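Local coordinates for signal transduction protein pmrD (Escherichia coli, PDB 4HN7), which interacts with phosphorylated BasR to mediate transcriptional induction of BasR-activated genes, inducing polymyxin resistance in some natural isolates, at residues Glu2-Lys7 / Gly43-Pro48; Glu33-Phe38 / Lys65-Ser70; Ser47-Ala52 / Leu61-Val66. One frame throughout, in Å; residues are numbered along the deposited sequence.

All three contacts belong to one closed antiparallel barrel. Contact 1 pairs strands 3-9 and 45-50, the first and last in the sheet order, and so closes it; contact 2 pairs 29-35 with 63-71 on the other side of the chain's centre, about 12 Å away between centres. Contact 3 shares S47 and P48 with the former and K65 and V66 with the latter. Contacts 1 and 3 are partly buried and meet where L46 packs on V64, whereas contact 2 is a surface contact. Backbone hydrogen bonds dominate contacts 1 and 2, while contact 3 has one such bond and sparse apolar touching. Contacts 2 and 3 also reach the second subunit.

Contact 1 of 3, residues Glu2-Lys7 / Gly43-Pro48; sequences EWLVKK and GDLLSP
V5 and L46 form the apolar centre, their side chains crossing obliquely with V5 CG2 4.1 Å from L46 CD1. The isopropyl group of V5 has CG1 anti to the backbone N (chi1 -179°), which places CG2 beside that N, against D44 O and L46 CD1. Both residues also pack on L21 of strand 16-23, consistent with V5 and L46 facing the barrel interior. On the same face as L46, W3 adds a looser touch, CB to CB at 4.4 Å. L4 and L45 occupy the other face as a non-hydrogen-bonded pair. There L4 CD1 is pressed to 2.9 Å from D44 O, a tight contact that accompanies a near-eclipsed chi1 of -122°.

Around these groups runs the antiparallel backbone pairing that closes the barrel between strands 3-9 and 45-50. W3 and L46 are the hydrogen-bonded pair: L46 N reaches W3 O at 2.9 Å, and W3 N reaches L46 O at 3.0 Å along a more bent path. Past them, V5 N donates to D44 O at 2.9 Å, and G43 N donates to V5 O with an almost straight geometry (173°).

At the outer edge, the extended chain of E2 crosses L45, with E2 CB 3.7 Å from L45 CD1. The seam is therefore fixed chiefly by main-chain polarity, while the carboxylates of E2 and D44 find their polar partners outside the two strands, in a salt bridge to R58 and a hydrogen bond from K41 N.

Contact 2 of 3, residues Glu33-Phe38 / Lys65-Ser70; sequences EVKSDF and KVLSAS
A classic beta bulge sits in this antiparallel pairing of strands 29-35 and 63-71 of the barrel: L67 and S68 both face E33, and the register shifts by one residue before V34 meets V66. E33 O receives both bulge N-H groups, from L67 N at 2.7 Å and from S68 N at 3.1 Å, the latter donor lying on a lone pair of the carbonyl, while E33 N adds a third bond, to S68 O at 2.7 Å. Beyond the bulge regular pairing resumes, with K35 N to K65 O at 2.7 Å and K65 N to K35 O at 2.8 Å, the second nearly straight (172°).

The close-packed side is that of V34, which is buried. Its CB lies only 3.4 Å from K65 O, and L19 of strand 16-23 and V64 also touch the side chain. The first torsion (chi1 -51°) sets CG1 anti to the carbonyl carbon, where it meets V66 CG2, and leaves CG2 in the crowded position between N and the carbonyl carbon.

The face of E33, K35, K65 and S68 is looser and more polar. S68 OG lies against E33 CB, and the exposed L67, pointing toward the partner strand at the bulge, brings CD1 to 3.8 Å from K35 CB. The lysine chains lead away from the pairing, and K35 packs on L61 of the second subunit while K65 packs on K60 of that subunit.

Beyond K35 lies an ST turn: S36 OG, also hydrogen-bonded to T63 O, accepts a hydrogen bond from F38 N at 2.8 Å.

Contact 3 of 3, residues Ser47-Ala52 / Leu61-Val66; sequences SPLQNA and LHTVKV
A52 has the most surface buried here, followed by V66 and then L49. The carbonyl of A52 does the polar work: V66 N donates to A52 O at 3.1 Å along a nearly straight path (167°), with the donor in the carbonyl plane. K65 CA adds a CA-H...O contact to A52 O at 3.4 Å. Although A52 lies in the loop, this bond continues the antiparallel register of strands 53-56 and 63-71, in which V64 pairs with Y54 and H62 with I56. A positive phi (61°) at A52 accompanies the reversal that brings the chain from strand 45-50 into 53-56.

Side-chain contact beside the bond is modest. A52 CB lies 4.3 Å from V66 CB and 4.0 Å from V66 O, so the methyl group rests alongside the strand backbone.

Earlier in the chain, L49 reaches from strand 45-50 to strand 63-71, which are not neighbours in the sheet; L49 CA stands 8.6 Å from T63 CA. CG anti to the carbonyl carbon (chi1 -74°) sends L49 CD1 across to T63 CG2 at 3.8 Å, the two side chains meeting at about a right angle. T63 also packs on T63 of the second subunit, while Q50 OE1 accepts a hydrogen bond from K60 NZ of that subunit.

One main-chain bond thus extends the register to A52, and a single methyl contact, L49 to T63, links strands 45-50 and 63-71 near the subunit interface.

Contact 1 of 3, residues Glu2-Lys7 / Gly43-Pro48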
ATOM      1  N   GLU A   2      16.648  -3.642  -1.666  1.00 57.15           N
ATOM      2  CA  GLU A   2      16.113  -3.197  -0.436  1.00 50.65           C
ATOM      3  C   GLU A   2      17.012  -2.099   0.050  1.00 44.87           C
ATOM      4  O   GLU A   2      18.192  -2.074  -0.264  1.00 44.02           O
ATOM      5  CB  GLU A   2      16.088  -4.373   0.502  1.00 54.39           C
ATOM      6  CG  GLU A   2      15.126  -5.480   0.027  1.00 61.23           C
ATOM      7  CD  GLU A   2      15.047  -6.691   0.982  1.00 64.05           C
ATOM      8  OE1 GLU A   2      16.080  -7.012   1.577  1.00 70.65           O
ATOM      9  OE2 GLU A   2      13.989  -7.352   1.128  1.00 66.42           O
ATOM     10  N   TRP A   3      16.455  -1.188   0.827  1.00 43.32           N
ATOM     11  CA  TRP A   3      17.152   0.016   1.203  1.00 39.14           C
ATOM     12  C   TRP A   3      16.932   0.125   2.635  1.00 39.49           C
ATOM     13  O   TRP A   3      15.867  -0.142   3.077  1.00 39.96           O
ATOM     14  CB  TRP A   3      16.511   1.187   0.524  1.00 42.36           C
ATOM     15  CG  TRP A   3      16.674   1.124  -0.971  1.00 51.15           C
ATOM     16  CD1 TRP A   3      15.788   0.606  -1.897  1.00 45.73           C
ATOM     17  CD2 TRP A   3      17.849   1.545  -1.724  1.00 48.65           C
ATOM     18  NE1 TRP A   3      16.362   0.673  -3.155  1.00 46.06           N
ATOM     19  CE2 TRP A   3      17.604   1.261  -3.071  1.00 42.27           C
ATOM     20  CE3 TRP A   3      19.056   2.163  -1.378  1.00 44.04           C
ATOM     21  CZ2 TRP A   3      18.531   1.559  -4.052  1.00 46.45           C
ATOM     22  CZ3 TRP A   3      19.973   2.446  -2.353  1.00 43.85           C
ATOM     23  CH2 TRP A   3      19.705   2.170  -3.674  1.00 47.73           C
ATOM     24  N   LEU A   4      17.926   0.562   3.360  1.00 45.21           N
ATOM     25  CA  LEU A   4      17.757   0.861   4.759  1.00 54.13           C
ATOM     26  C   LEU A   4      17.657   2.369   4.929  1.00 50.84           C
ATOM     27  O   LEU A   4      18.473   3.116   4.419  1.00 45.27           O
ATOM     28  CB  LEU A   4      18.964   0.332   5.498  1.00 62.30           C
ATOM     29  CG  LEU A   4      18.699  -0.678   6.614  1.00 74.92           C
ATOM     30  CD1 LEU A   4      17.240  -1.065   6.766  1.00 76.63           C
ATOM     31  CD2 LEU A   4      19.527  -1.934   6.380  1.00 82.84           C
ATOM     32  N   VAL A   5      16.645   2.837   5.610  1.00 42.39           N
ATOM     33  CA  VAL A   5      16.539   4.260   5.834  1.00 46.46           C
ATOM     34  C   VAL A   5      17.546   4.699   6.865  1.00 46.95           C
ATOM     35  O   VAL A   5      17.374   4.369   8.007  1.00 55.64           O
ATOM     36  CB  VAL A   5      15.181   4.610   6.376  1.00 45.52           C
ATOM     37  CG1 VAL A   5      15.069   6.115   6.589  1.00 49.23           C
ATOM     38  CG2 VAL A   5      14.110   4.057   5.448  1.00 51.25           C
ATOM     39  N   LYS A   6      18.572   5.448   6.469  1.00 51.43           N
ATOM     40  CA  LYS A   6      19.612   5.931   7.383  1.00 51.28           C
ATOM     41  C   LYS A   6      19.270   7.244   8.033  1.00 52.27           C
ATOM     42  O   LYS A   6      19.759   7.492   9.100  1.00 64.18           O
ATOM     43  CB  LYS A   6      20.948   6.097   6.682  1.00 54.66           C
ATOM     44  CG  LYS A   6      21.712   4.792   6.414  1.00 58.79           C
ATOM     45  CD  LYS A   6      22.170   4.126   7.703  1.00 72.61           C
ATOM     46  CE  LYS A   6      23.690   3.968   7.751  1.00 87.91           C
ATOM     47  NZ  LYS A   6      24.223   4.066   9.153  1.00101.63           N
ATOM     48  N   LYS A   7      18.466   8.082   7.396  1.00 54.18           N
ATOM     49  CA  LYS A   7      18.074   9.378   7.935  1.00 47.96           C
ATOM     50  C   LYS A   7      16.779   9.762   7.344  1.00 50.94           C
ATOM     51  O   LYS A   7      16.598   9.530   6.191  1.00 57.17           O
ATOM     52  CB  LYS A   7      18.988  10.491   7.478  1.00 59.22           C
ATOM     53  CG  LYS A   7      20.470  10.349   7.739  1.00 67.26           C
ATOM     54  CD  LYS A   7      21.209  11.173   6.688  1.00 82.78           C
ATOM     55  CE  LYS A   7      22.675  11.393   7.015  1.00102.32           C
ATOM     56  NZ  LYS A   7      22.851  12.628   7.830  1.00121.85           N
ATOM     57  N   GLY A  43      16.071   3.139  10.421  1.00 53.56           N
ATOM     58  CA  GLY A  43      16.258   1.723  10.668  1.00 47.08           C
ATOM     59  C   GLY A  43      15.183   0.880  10.036  1.00 51.54           C
ATOM     60  O   GLY A  43      15.203  -0.328  10.222  1.00 54.34           O
ATOM     61  N   ASP A  44      14.234   1.498   9.323  1.00 47.67           N
ATOM     62  CA  ASP A  44      13.319   0.783   8.446  1.00 44.44           C
ATOM     63  C   ASP A  44      13.952   0.258   7.140  1.00 44.23           C
ATOM     64  O   ASP A  44      14.943   0.763   6.595  1.00 40.66           O
ATOM     65  CB  ASP A  44      12.088   1.601   8.156  1.00 50.41           C
ATOM     66  CG  ASP A  44      11.184   1.742   9.384  1.00 65.26           C
ATOM     67  OD1 ASP A  44      10.118   2.408   9.327  1.00 78.15           O
ATOM     68  OD2 ASP A  44      11.541   1.184  10.436  1.00 71.47           O
ATOM     69  N   LEU A  45      13.390  -0.857   6.705  1.00 43.09           N
ATOM     70  CA  LEU A  45      13.741  -1.484   5.470  1.00 45.85           C
ATOM     71  C   LEU A  45      12.633  -1.123   4.467  1.00 49.43           C
ATOM     72  O   LEU A  45      11.450  -1.280   4.755  1.00 48.39           O
ATOM     73  CB  LEU A  45      13.737  -2.995   5.653  1.00 45.23           C
ATOM     74  CG  LEU A  45      13.986  -3.917   4.469  1.00 44.35           C
ATOM     75  CD1 LEU A  45      15.434  -3.924   4.167  1.00 44.72           C
ATOM     76  CD2 LEU A  45      13.548  -5.321   4.783  1.00 44.79           C
ATOM     77  N   LEU A  46      13.035  -0.705   3.271  1.00 51.15           N
ATOM     78  CA  LEU A  46      12.109  -0.572   2.136  1.00 51.73           C
ATOM     79  C   LEU A  46      12.392  -1.600   1.069  1.00 48.36           C
ATOM     80  O   LEU A  46      13.491  -1.649   0.575  1.00 56.49           O
ATOM     81  CB  LEU A  46      12.255   0.795   1.501  1.00 50.33           C
ATOM     82  CG  LEU A  46      11.956   1.922   2.458  1.00 51.53           C
ATOM     83  CD1 LEU A  46      12.482   3.155   1.800  1.00 58.56           C
ATOM     84  CD2 LEU A  46      10.478   2.041   2.737  1.00 51.63           C
ATOM     85  N   SER A  47      11.405  -2.394   0.692  1.00 49.01           N
ATOM     86  CA  SER A  47      11.635  -3.484  -0.227  1.00 47.76           C
ATOM     87  C   SER A  47      10.788  -3.226  -1.426  1.00 49.03           C
ATOM     88  O   SER A  47       9.636  -2.871  -1.279  1.00 53.63           O
ATOM     89  CB  SER A  47      11.215  -4.769   0.443  1.00 47.83           C
ATOM     90  OG  SER A  47      10.967  -4.497   1.838  1.00 67.69           O
ATOM     91  N   PRO A  48      11.342  -3.420  -2.624  1.00 50.23           N
ATOM     92  CA  PRO A  48      10.613  -3.229  -3.871  1.00 52.17           C
ATOM     93  C   PRO A  48       9.399  -4.092  -3.989  1.00 50.50           C
ATOM     94  O   PRO A  48       9.488  -5.244  -3.670  1.00 56.38           O
ATOM     95  CB  PRO A  48      11.602  -3.660  -4.921  1.00 49.89           C
ATOM     96  CG  PRO A  48      12.507  -4.561  -4.204  1.00 52.84           C
ATOM     97  CD  PRO A  48      12.662  -3.998  -2.853  1.00 52.73           C
TER

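Contact 2 of 3, residues Glu33-Phe38 / Lys65-Ser70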
ATOM      1  N   GLU A  33      12.990  11.389  -2.237  1.00 52.07           N
ATOM      2  CA  GLU A  33      11.802  12.076  -1.907  1.00 57.10           C
ATOM      3  C   GLU A  33      10.682  11.049  -2.091  1.00 60.83           C
ATOM      4  O   GLU A  33      10.509  10.480  -3.183  1.00 49.95           O
ATOM      5  CB  GLU A  33      11.684  13.229  -2.878  1.00 70.67           C
ATOM      6  CG  GLU A  33      10.775  14.380  -2.490  1.00 87.11           C
ATOM      7  CD  GLU A  33      11.122  15.653  -3.286  1.00114.46           C
ATOM      8  OE1 GLU A  33      10.469  15.913  -4.343  1.00117.47           O
ATOM      9  OE2 GLU A  33      12.076  16.376  -2.873  1.00123.87           O
ATOM     10  N   VAL A  34       9.944  10.769  -1.014  1.00 56.53           N
ATOM     11  CA  VAL A  34       8.979   9.701  -1.043  1.00 52.16           C
ATOM     12  C   VAL A  34       7.649  10.236  -0.583  1.00 51.41           C
ATOM     13  O   VAL A  34       7.585  11.285  -0.060  1.00 52.85           O
ATOM     14  CB  VAL A  34       9.393   8.460  -0.188  1.00 49.99           C
ATOM     15  CG1 VAL A  34      10.796   7.996  -0.506  1.00 46.97           C
ATOM     16  CG2 VAL A  34       9.284   8.745   1.281  1.00 53.96           C
ATOM     17  N   LYS A  35       6.605   9.467  -0.791  1.00 51.50           N
ATOM     18  CA  LYS A  35       5.311   9.793  -0.336  1.00 54.98           C
ATOM     19  C   LYS A  35       4.714   8.521   0.271  1.00 53.26           C
ATOM     20  O   LYS A  35       4.749   7.472  -0.356  1.00 55.47           O
ATOM     21  CB  LYS A  35       4.510  10.203  -1.552  1.00 62.12           C
ATOM     22  CG  LYS A  35       3.146  10.728  -1.231  1.00 64.32           C
ATOM     23  CD  LYS A  35       2.206  10.596  -2.423  1.00 77.10           C
ATOM     24  CE  LYS A  35       0.932  11.430  -2.258  1.00 80.29           C
ATOM     25  NZ  LYS A  35       0.476  11.587  -0.841  1.00 83.34           N
ATOM     26  N   SER A  36       4.153   8.612   1.468  1.00 53.57           N
ATOM     27  CA  SER A  36       3.508   7.452   2.075  1.00 56.34           C
ATOM     28  C   SER A  36       2.437   7.907   2.991  1.00 58.04           C
ATOM     29  O   SER A  36       2.522   8.981   3.560  1.00 62.94           O
ATOM     30  CB  SER A  36       4.505   6.656   2.955  1.00 58.48           C
ATOM     31  OG  SER A  36       3.898   5.491   3.519  1.00 60.59           O
ATOM     32  N   ASP A  37       1.463   7.050   3.198  1.00 61.67           N
ATOM     33  CA  ASP A  37       0.502   7.254   4.275  1.00 67.80           C
ATOM     34  C   ASP A  37       1.020   6.690   5.617  1.00 69.13           C
ATOM     35  O   ASP A  37       0.446   6.975   6.656  1.00 76.45           O
ATOM     36  CB  ASP A  37      -0.860   6.628   3.922  1.00 74.16           C
ATOM     37  CG  ASP A  37      -1.508   7.252   2.675  1.00 77.38           C
ATOM     38  OD1 ASP A  37      -1.352   8.468   2.454  1.00 87.38           O
ATOM     39  OD2 ASP A  37      -2.180   6.519   1.919  1.00 74.02           O
ATOM     40  N   PHE A  38       2.105   5.926   5.606  1.00 64.27           N
ATOM     41  CA  PHE A  38       2.643   5.369   6.827  1.00 60.12           C
ATOM     42  C   PHE A  38       3.965   5.951   7.134  1.00 66.07           C
ATOM     43  O   PHE A  38       4.648   6.454   6.268  1.00 76.00           O
ATOM     44  CB  PHE A  38       2.810   3.880   6.698  1.00 59.96           C
ATOM     45  CG  PHE A  38       1.567   3.203   6.303  1.00 60.47           C
ATOM     46  CD1 PHE A  38       1.195   3.176   4.998  1.00 60.04           C
ATOM     47  CD2 PHE A  38       0.745   2.653   7.243  1.00 64.28           C
ATOM     48  CE1 PHE A  38       0.034   2.561   4.607  1.00 64.35           C
ATOM     49  CE2 PHE A  38      -0.429   2.036   6.873  1.00 65.13           C
ATOM     50  CZ  PHE A  38      -0.790   1.991   5.552  1.00 66.48           C
ATOM     51  N   LYS A  65       5.758   5.529  -2.158  1.00 55.02           N
ATOM     52  CA  LYS A  65       5.956   5.867  -3.589  1.00 51.08           C
ATOM     53  C   LYS A  65       7.180   6.707  -3.538  1.00 51.16           C
ATOM     54  O   LYS A  65       7.244   7.617  -2.699  1.00 51.56           O
ATOM     55  CB  LYS A  65       4.771   6.677  -4.143  1.00 56.62           C
ATOM     56  CG  LYS A  65       4.245   6.338  -5.560  1.00 67.07           C
ATOM     57  CD  LYS A  65       2.883   7.033  -5.856  1.00 80.84           C
ATOM     58  CE  LYS A  65       1.863   6.230  -6.734  1.00 91.86           C
ATOM     59  NZ  LYS A  65       0.358   6.525  -6.654  1.00 79.11           N
ATOM     60  N   VAL A  66       8.180   6.371  -4.354  1.00 49.61           N
ATOM     61  CA  VAL A  66       9.346   7.209  -4.523  1.00 49.80           C
ATOM     62  C   VAL A  66       9.005   8.240  -5.560  1.00 47.60           C
ATOM     63  O   VAL A  66       8.707   7.898  -6.644  1.00 53.68           O
ATOM     64  CB  VAL A  66      10.557   6.451  -5.045  1.00 48.11           C
ATOM     65  CG1 VAL A  66      11.653   7.396  -5.371  1.00 46.90           C
ATOM     66  CG2 VAL A  66      11.052   5.478  -4.020  1.00 53.73           C
ATOM     67  N   LEU A  67       9.059   9.494  -5.191  1.00 49.38           N
ATOM     68  CA  LEU A  67       8.755  10.579  -6.063  1.00 51.23           C
ATOM     69  C   LEU A  67       9.994  11.042  -6.812  1.00 61.70           C
ATOM     70  O   LEU A  67       9.909  11.479  -7.947  1.00 67.89           O
ATOM     71  CB  LEU A  67       8.181  11.724  -5.242  1.00 51.50           C
ATOM     72  CG  LEU A  67       6.848  11.342  -4.594  1.00 55.55           C
ATOM     73  CD1 LEU A  67       6.256  12.544  -3.905  1.00 55.20           C
ATOM     74  CD2 LEU A  67       5.832  10.820  -5.588  1.00 53.40           C
ATOM     75  N   SER A  68      11.157  10.970  -6.193  1.00 63.29           N
ATOM     76  CA  SER A  68      12.405  11.218  -6.919  1.00 57.72           C
ATOM     77  C   SER A  68      13.558  10.795  -6.065  1.00 54.46           C
ATOM     78  O   SER A  68      13.401  10.684  -4.846  1.00 55.45           O
ATOM     79  CB  SER A  68      12.587  12.695  -7.277  1.00 67.82           C
ATOM     80  OG  SER A  68      13.168  13.432  -6.214  1.00 79.20           O
ATOM     81  N   ALA A  69      14.708  10.595  -6.721  1.00 52.72           N
ATOM     82  CA  ALA A  69      15.963  10.203  -6.091  1.00 51.63           C
ATOM     83  C   ALA A  69      17.236  10.728  -6.731  1.00 51.07           C
ATOM     84  O   ALA A  69      17.303  10.970  -7.923  1.00 57.18           O
ATOM     85  CB  ALA A  69      16.055   8.704  -6.038  1.00 55.49           C
ATOM     86  N   SER A  70      18.260  10.823  -5.902  1.00 48.53           N
ATOM     87  CA  SER A  70      19.558  11.265  -6.320  1.00 54.24           C
ATOM     88  C   SER A  70      20.521  10.515  -5.496  1.00 51.23           C
ATOM     89  O   SER A  70      20.141   9.976  -4.501  1.00 61.16           O
ATOM     90  CB  SER A  70      19.697  12.729  -5.982  1.00 60.22           C
ATOM     91  OG  SER A  70      18.447  13.230  -5.569  1.00 71.21           O
TER

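Contact 3 of 3, residues Ser47-Ala52 / Leu61-Val66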
ATOM      1  N   SER A  47      11.405  -2.394   0.692  1.00 49.01           N
ATOM      2  CA  SER A  47      11.635  -3.484  -0.227  1.00 47.76           C
ATOM      3  C   SER A  47      10.788  -3.226  -1.426  1.00 49.03           C
ATOM      4  O   SER A  47       9.636  -2.871  -1.279  1.00 53.63           O
ATOM      5  CB  SER A  47      11.215  -4.769   0.443  1.00 47.83           C
ATOM      6  OG  SER A  47      10.967  -4.497   1.838  1.00 67.69           O
ATOM      7  N   PRO A  48      11.342  -3.420  -2.624  1.00 50.23           N
ATOM      8  CA  PRO A  48      10.613  -3.229  -3.871  1.00 52.17           C
ATOM      9  C   PRO A  48       9.399  -4.092  -3.989  1.00 50.50           C
ATOM     10  O   PRO A  48       9.488  -5.244  -3.670  1.00 56.38           O
ATOM     11  CB  PRO A  48      11.602  -3.660  -4.921  1.00 49.89           C
ATOM     12  CG  PRO A  48      12.507  -4.561  -4.204  1.00 52.84           C
ATOM     13  CD  PRO A  48      12.662  -3.998  -2.853  1.00 52.73           C
ATOM     14  N   LEU A  49       8.274  -3.510  -4.387  1.00 51.60           N
ATOM     15  CA  LEU A  49       7.091  -4.240  -4.890  1.00 56.15           C
ATOM     16  C   LEU A  49       6.987  -4.188  -6.430  1.00 64.14           C
ATOM     17  O   LEU A  49       6.848  -5.195  -7.127  1.00 74.27           O
ATOM     18  CB  LEU A  49       5.790  -3.614  -4.363  1.00 50.67           C
ATOM     19  CG  LEU A  49       5.462  -3.873  -2.905  1.00 52.91           C
ATOM     20  CD1 LEU A  49       4.249  -3.099  -2.448  1.00 49.96           C
ATOM     21  CD2 LEU A  49       5.231  -5.353  -2.714  1.00 59.38           C
ATOM     22  N   GLN A  50       7.032  -2.974  -6.926  1.00 68.71           N
ATOM     23  CA  GLN A  50       6.753  -2.651  -8.288  1.00 74.66           C
ATOM     24  C   GLN A  50       7.617  -1.410  -8.624  1.00 87.70           C
ATOM     25  O   GLN A  50       8.642  -1.143  -7.952  1.00 99.32           O
ATOM     26  CB  GLN A  50       5.270  -2.400  -8.401  1.00 74.55           C
ATOM     27  CG  GLN A  50       4.890  -1.546  -9.566  1.00 82.81           C
ATOM     28  CD  GLN A  50       3.452  -1.633  -9.851  1.00 85.97           C
ATOM     29  OE1 GLN A  50       2.796  -0.613  -9.945  1.00 89.41           O
ATOM     30  NE2 GLN A  50       2.934  -2.845  -9.980  1.00 82.08           N
ATOM     31  N   ASN A  51       7.253  -0.678  -9.670  1.00 88.26           N
ATOM     32  CA  ASN A  51       8.126   0.339 -10.205  1.00 90.84           C
ATOM     33  C   ASN A  51       7.958   1.465  -9.248  1.00 82.56           C
ATOM     34  O   ASN A  51       6.852   1.983  -9.160  1.00 98.60           O
ATOM     35  CB  ASN A  51       7.693   0.786 -11.624  1.00100.39           C
ATOM     36  CG  ASN A  51       8.133  -0.176 -12.739  1.00 99.99           C
ATOM     37  OD1 ASN A  51       8.846   0.238 -13.651  1.00100.13           O
ATOM     38  ND2 ASN A  51       7.685  -1.439 -12.691  1.00 95.53           N
ATOM     39  N   ALA A  52       8.998   1.809  -8.484  1.00 72.23           N
ATOM     40  CA  ALA A  52       8.903   2.923  -7.503  1.00 62.50           C
ATOM     41  C   ALA A  52       7.866   2.742  -6.395  1.00 55.98           C
ATOM     42  O   ALA A  52       7.601   3.663  -5.669  1.00 55.46           O
ATOM     43  CB  ALA A  52       8.652   4.227  -8.216  1.00 61.25           C
ATOM     44  N   LEU A  61       1.219  -4.057   2.716  1.00 56.92           N
ATOM     45  CA  LEU A  61       0.149  -3.111   2.972  1.00 55.57           C
ATOM     46  C   LEU A  61       0.630  -1.728   3.364  1.00 62.00           C
ATOM     47  O   LEU A  61      -0.185  -0.810   3.448  1.00 62.75           O
ATOM     48  CB  LEU A  61      -0.713  -3.637   4.113  1.00 59.00           C
ATOM     49  CG  LEU A  61      -2.170  -3.989   3.850  1.00 61.24           C
ATOM     50  CD1 LEU A  61      -2.389  -4.501   2.445  1.00 60.79           C
ATOM     51  CD2 LEU A  61      -2.613  -4.995   4.882  1.00 62.93           C
ATOM     52  N   HIS A  62       1.924  -1.573   3.653  1.00 59.93           N
ATOM     53  CA  HIS A  62       2.444  -0.296   4.032  1.00 52.17           C
ATOM     54  C   HIS A  62       3.343   0.189   2.944  1.00 52.83           C
ATOM     55  O   HIS A  62       4.543   0.062   3.031  1.00 55.06           O
ATOM     56  CB  HIS A  62       3.175  -0.450   5.319  1.00 54.53           C
ATOM     57  CG  HIS A  62       2.277  -0.763   6.453  1.00 61.52           C
ATOM     58  ND1 HIS A  62       2.655  -0.604   7.759  1.00 68.94           N
ATOM     59  CD2 HIS A  62       1.001  -1.201   6.481  1.00 68.77           C
ATOM     60  CE1 HIS A  62       1.656  -0.953   8.544  1.00 65.98           C
ATOM     61  NE2 HIS A  62       0.646  -1.338   7.794  1.00 63.95           N
ATOM     62  N   THR A  63       2.750   0.767   1.920  1.00 48.05           N
ATOM     63  CA  THR A  63       3.480   1.104   0.756  1.00 50.60           C
ATOM     64  C   THR A  63       4.008   2.505   0.812  1.00 51.51           C
ATOM     65  O   THR A  63       3.575   3.309   1.635  1.00 53.77           O
ATOM     66  CB  THR A  63       2.591   0.932  -0.432  1.00 55.89           C
ATOM     67  OG1 THR A  63       1.431   1.662  -0.156  1.00 62.84           O
ATOM     68  CG2 THR A  63       2.169  -0.498  -0.584  1.00 53.44           C
ATOM     69  N   VAL A  64       5.049   2.758   0.011  1.00 55.17           N
ATOM     70  CA  VAL A  64       5.585   4.098  -0.190  1.00 54.20           C
ATOM     71  C   VAL A  64       5.940   4.300  -1.658  1.00 54.53           C
ATOM     72  O   VAL A  64       6.361   3.365  -2.304  1.00 50.10           O
ATOM     73  CB  VAL A  64       6.797   4.476   0.705  1.00 56.37           C
ATOM     74  CG1 VAL A  64       7.118   3.423   1.710  1.00 61.71           C
ATOM     75  CG2 VAL A  64       8.015   4.780  -0.110  1.00 61.29           C
ATOM     76  N   LYS A  65       5.758   5.529  -2.158  1.00 55.02           N
ATOM     77  CA  LYS A  65       5.956   5.867  -3.589  1.00 51.08           C
ATOM     78  C   LYS A  65       7.180   6.707  -3.538  1.00 51.16           C
ATOM     79  O   LYS A  65       7.244   7.617  -2.699  1.00 51.56           O
ATOM     80  CB  LYS A  65       4.771   6.677  -4.143  1.00 56.62           C
ATOM     81  CG  LYS A  65       4.245   6.338  -5.560  1.00 67.07           C
ATOM     82  CD  LYS A  65       2.883   7.033  -5.856  1.00 80.84           C
ATOM     83  CE  LYS A  65       1.863   6.230  -6.734  1.00 91.86           C
ATOM     84  NZ  LYS A  65       0.358   6.525  -6.654  1.00 79.11           N
ATOM     85  N   VAL A  66       8.180   6.371  -4.354  1.00 49.61           N
ATOM     86  CA  VAL A  66       9.346   7.209  -4.523  1.00 49.80           C
ATOM     87  C   VAL A  66       9.005   8.240  -5.560  1.00 47.60           C
ATOM     88  O   VAL A  66       8.707   7.898  -6.644  1.00 53.68           O
ATOM     89  CB  VAL A  66      10.557   6.451  -5.045  1.00 48.11           C
ATOM     90  CG1 VAL A  66      11.653   7.396  -5.371  1.00 46.90           C
ATOM     91  CG2 VAL A  66      11.052   5.478  -4.020  1.00 53.73           C
TER